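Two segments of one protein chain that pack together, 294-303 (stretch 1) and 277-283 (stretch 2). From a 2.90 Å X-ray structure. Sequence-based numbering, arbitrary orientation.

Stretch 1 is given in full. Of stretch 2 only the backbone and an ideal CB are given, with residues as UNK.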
# COMPACT_ATOMS: atom_id res chain seq x y z
N ARG A 294 13.62 -2.62 -12.03
CA ARG A 294 14.75 -1.78 -11.61
C ARG A 294 15.46 -2.40 -10.41
O ARG A 294 16.69 -2.34 -10.29
CB ARG A 294 14.25 -0.39 -11.23
CG ARG A 294 13.44 0.30 -12.31
CD ARG A 294 12.68 1.49 -11.73
NE ARG A 294 11.86 2.16 -12.74
CZ ARG A 294 12.36 2.85 -13.77
NH1 ARG A 294 13.67 2.96 -13.94
NH2 ARG A 294 11.53 3.41 -14.64
N ARG A 295 14.66 -3.00 -9.52
CA ARG A 295 15.15 -3.65 -8.31
C ARG A 295 16.11 -4.77 -8.67
O ARG A 295 17.29 -4.71 -8.34
CB ARG A 295 13.98 -4.22 -7.52
CG ARG A 295 14.22 -4.27 -6.04
CD ARG A 295 14.48 -5.66 -5.54
NE ARG A 295 14.33 -5.65 -4.09
CZ ARG A 295 14.55 -6.68 -3.30
NH1 ARG A 295 14.95 -7.85 -3.81
NH2 ARG A 295 14.37 -6.55 -1.99
N ALA A 296 15.60 -5.79 -9.35
CA ALA A 296 16.43 -6.92 -9.77
C ALA A 296 17.65 -6.42 -10.56
O ALA A 296 18.60 -7.16 -10.78
CB ALA A 296 15.60 -7.87 -10.62
N ALA A 297 17.61 -5.16 -10.98
CA ALA A 297 18.70 -4.54 -11.73
C ALA A 297 19.65 -3.75 -10.82
O ALA A 297 19.91 -2.56 -11.04
CB ALA A 297 18.14 -3.63 -12.82
N LEU A 298 20.15 -4.42 -9.78
CA LEU A 298 21.07 -3.80 -8.83
C LEU A 298 22.32 -4.67 -8.71
O LEU A 298 22.24 -5.90 -8.78
CB LEU A 298 20.40 -3.64 -7.46
CG LEU A 298 19.35 -2.54 -7.25
CD1 LEU A 298 18.82 -2.60 -5.80
CD2 LEU A 298 19.97 -1.16 -7.55
N ASP A 299 23.47 -4.01 -8.51
CA ASP A 299 24.76 -4.69 -8.37
C ASP A 299 24.72 -5.89 -7.41
O ASP A 299 23.94 -5.91 -6.44
CB ASP A 299 25.82 -3.69 -7.89
CG ASP A 299 26.00 -2.53 -8.86
OD1 ASP A 299 26.43 -2.77 -10.01
OD2 ASP A 299 25.72 -1.38 -8.47
N ARG A 300 25.55 -6.88 -7.69
CA ARG A 300 25.61 -8.08 -6.87
C ARG A 300 25.74 -7.76 -5.37
O ARG A 300 25.09 -8.39 -4.54
CB ARG A 300 26.79 -8.94 -7.32
CG ARG A 300 26.79 -9.20 -8.82
CD ARG A 300 28.15 -9.66 -9.31
NE ARG A 300 28.18 -9.82 -10.76
CZ ARG A 300 29.27 -10.12 -11.46
NH1 ARG A 300 30.44 -10.29 -10.84
NH2 ARG A 300 29.20 -10.24 -12.78
N HIS A 301 26.56 -6.76 -5.06
CA HIS A 301 26.81 -6.34 -3.68
C HIS A 301 25.59 -5.85 -2.89
O HIS A 301 25.71 -4.98 -2.03
CB HIS A 301 27.88 -5.25 -3.66
CG HIS A 301 27.41 -3.94 -4.21
ND1 HIS A 301 26.32 -3.27 -3.69
CD2 HIS A 301 27.88 -3.17 -5.22
CE1 HIS A 301 26.13 -2.15 -4.36
NE2 HIS A 301 27.07 -2.06 -5.29
N ARG A 302 24.42 -6.41 -3.17
CA ARG A 302 23.22 -6.07 -2.50
C ARG A 302 22.75 -7.45 -2.19
O ARG A 302 22.39 -7.81 -1.06
CB ARG A 302 22.27 -5.24 -3.37
CG ARG A 302 21.47 -4.18 -2.66
CD ARG A 302 22.25 -3.19 -1.85
NE ARG A 302 21.34 -2.39 -1.06
CZ ARG A 302 20.68 -1.34 -1.54
NH1 ARG A 302 20.86 -0.96 -2.80
NH2 ARG A 302 19.84 -0.68 -0.76
N ASP A 303 22.72 -8.21 -3.28
CA ASP A 303 22.23 -9.57 -3.32
C ASP A 303 20.75 -9.50 -3.04
O ASP A 303 20.32 -9.69 -1.91
CB ASP A 303 22.90 -10.47 -2.29
CG ASP A 303 22.49 -11.92 -2.45
OD1 ASP A 303 21.27 -12.19 -2.40
OD2 ASP A 303 23.36 -12.79 -2.64
N UNK A 277 13.99 7.05 -1.80
CA UNK A 277 14.70 7.13 -3.09
C UNK A 277 15.56 5.88 -3.34
O UNK A 277 16.31 5.83 -4.32
CB UNK A 277 15.58 8.38 -3.13
N UNK A 278 15.45 4.88 -2.46
CA UNK A 278 16.27 3.68 -2.61
C UNK A 278 15.60 2.54 -3.37
O UNK A 278 14.72 1.84 -2.84
CB UNK A 278 16.68 3.18 -1.22
N UNK A 279 16.04 2.32 -4.61
CA UNK A 279 15.53 1.28 -5.52
C UNK A 279 15.51 -0.14 -4.96
O UNK A 279 14.99 -1.06 -5.62
CB UNK A 279 16.37 1.28 -6.80
N UNK A 280 16.05 -0.33 -3.76
CA UNK A 280 16.08 -1.66 -3.15
C UNK A 280 14.76 -1.97 -2.44
O UNK A 280 14.42 -3.14 -2.22
CB UNK A 280 17.24 -1.77 -2.16
N UNK A 281 14.02 -0.92 -2.09
CA UNK A 281 12.75 -1.07 -1.40
C UNK A 281 11.60 -0.80 -2.36
O UNK A 281 11.45 0.32 -2.87
CB UNK A 281 12.68 -0.13 -0.19
N UNK A 282 10.79 -1.81 -2.63
CA UNK A 282 9.67 -1.58 -3.52
C UNK A 282 8.49 -1.31 -2.60
O UNK A 282 8.37 -1.91 -1.53
CB UNK A 282 9.42 -2.76 -4.46
N UNK A 283 7.63 -0.36 -3.01
CA UNK A 283 6.45 0.03 -2.24
C UNK A 283 5.60 -1.17 -1.88
O UNK A 283 5.66 -2.21 -2.52
CB UNK A 283 5.61 1.04 -3.02

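Position 277 has an ideal CB with no atom of stretch 1 within 5.5 Å. Stretch 1 sets no demand here, and many side chains would do. The residue is Arg277, and its side chain stays clear of stretch 1.

At position 278 the CA-to-CB bond points sideways. The ideal CB lies 5.0 Å from Arg302 NH2, a cationic donor. A short acid would suit, since it could reach the charge; a neutral acceptor such as Asn or Ser is also possible. The position opens a type I turn that ends at 281, where Asp, Asn and Ser are common. The residue is Asp278, with chi1 in t. It forms a salt bridge with Arg302, Arg302 NH2 to Asp278 OD2 at 3.0 Å. A weak hydrogen bond runs from Arg302 NH2 to Asp278 OD1 at 3.2 Å. OD2 meets the guanidinium at its edge, where the N-H groups point.

Position 279 points toward stretch 1. Its ideal CB is 4.4 Å from Leu298 CD2 and 5.0 Å from Arg294 O. A compact apolar group would suit. Phi of -53° and the second place in the turn also admit proline. The residue is Pro279. Its CG packs on Leu298 CD2 at 4.1 Å. Its backbone O lies 3.3 Å from Arg295 CG.

Position 280 has little room. Its CB points sideways, and the ideal CB is already 3.1 Å from Arg302 NH2, with Leu298 CD1 at 4.0 Å. Glycine or alanine would suit best. The residue is Ala280. Its CB sits over one face of the Arg302 guanidinium, leaving the edge to the acid at 278, and is 4.1 Å from Leu298 CD1. The carbonyl, available whatever the side chain, accepts a hydrogen bond from Arg295: Arg295 NE to Ala280 O is 3.1 Å. A weak second bond joins Arg295 NH2 to Ala280 O at 3.4 Å.

Position 281 points away, so stretch 1 does not choose its side chain. The residue is Leu281. Its N closes the turn on Asp278 O at 2.9 Å.

Position 282 points toward stretch 1, with its ideal CB 5.3 Å from Arg295 CG. A medium or long side chain could reach along that arginine; apolar types would suit its methylenes, and an acid or amide might approach its guanidinium. The residue is Leu282. Its CD2 comes within 4.5 Å of Arg295 NE, a loose contact.

Position 283 is out of reach of stretch 1. Phi of -52° permits proline. The residue is Pro283.

Stretch 2 (277-283) RDPALLP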
# COMPACT_ATOMS: atom_id res chain seq x y z
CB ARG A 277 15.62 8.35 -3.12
CG ARG A 277 14.94 9.66 -2.80
CD ARG A 277 14.37 10.36 -4.04
NE ARG A 277 15.40 11.04 -4.84
CZ ARG A 277 16.26 10.41 -5.63
NH1 ARG A 277 16.21 9.08 -5.74
NH2 ARG A 277 17.18 11.12 -6.30
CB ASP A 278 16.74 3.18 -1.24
CG ASP A 278 17.56 1.90 -1.33
OD1 ASP A 278 18.36 1.77 -2.29
OD2 ASP A 278 17.41 1.02 -0.45
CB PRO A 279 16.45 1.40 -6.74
CG PRO A 279 17.71 1.91 -6.16
CD PRO A 279 17.21 2.97 -5.21
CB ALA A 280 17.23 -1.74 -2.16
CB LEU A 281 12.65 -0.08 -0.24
CG LEU A 281 11.64 -0.31 0.90
CD1 LEU A 281 11.39 1.05 1.57
CD2 LEU A 281 10.31 -0.90 0.40
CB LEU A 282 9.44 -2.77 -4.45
CG LEU A 282 9.42 -4.17 -3.85
CD1 LEU A 282 7.99 -4.53 -3.48
CD2 LEU A 282 9.96 -5.17 -4.87
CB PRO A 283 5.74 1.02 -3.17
CG PRO A 283 6.16 0.57 -4.53
CD PRO A 283 7.62 0.25 -4.35
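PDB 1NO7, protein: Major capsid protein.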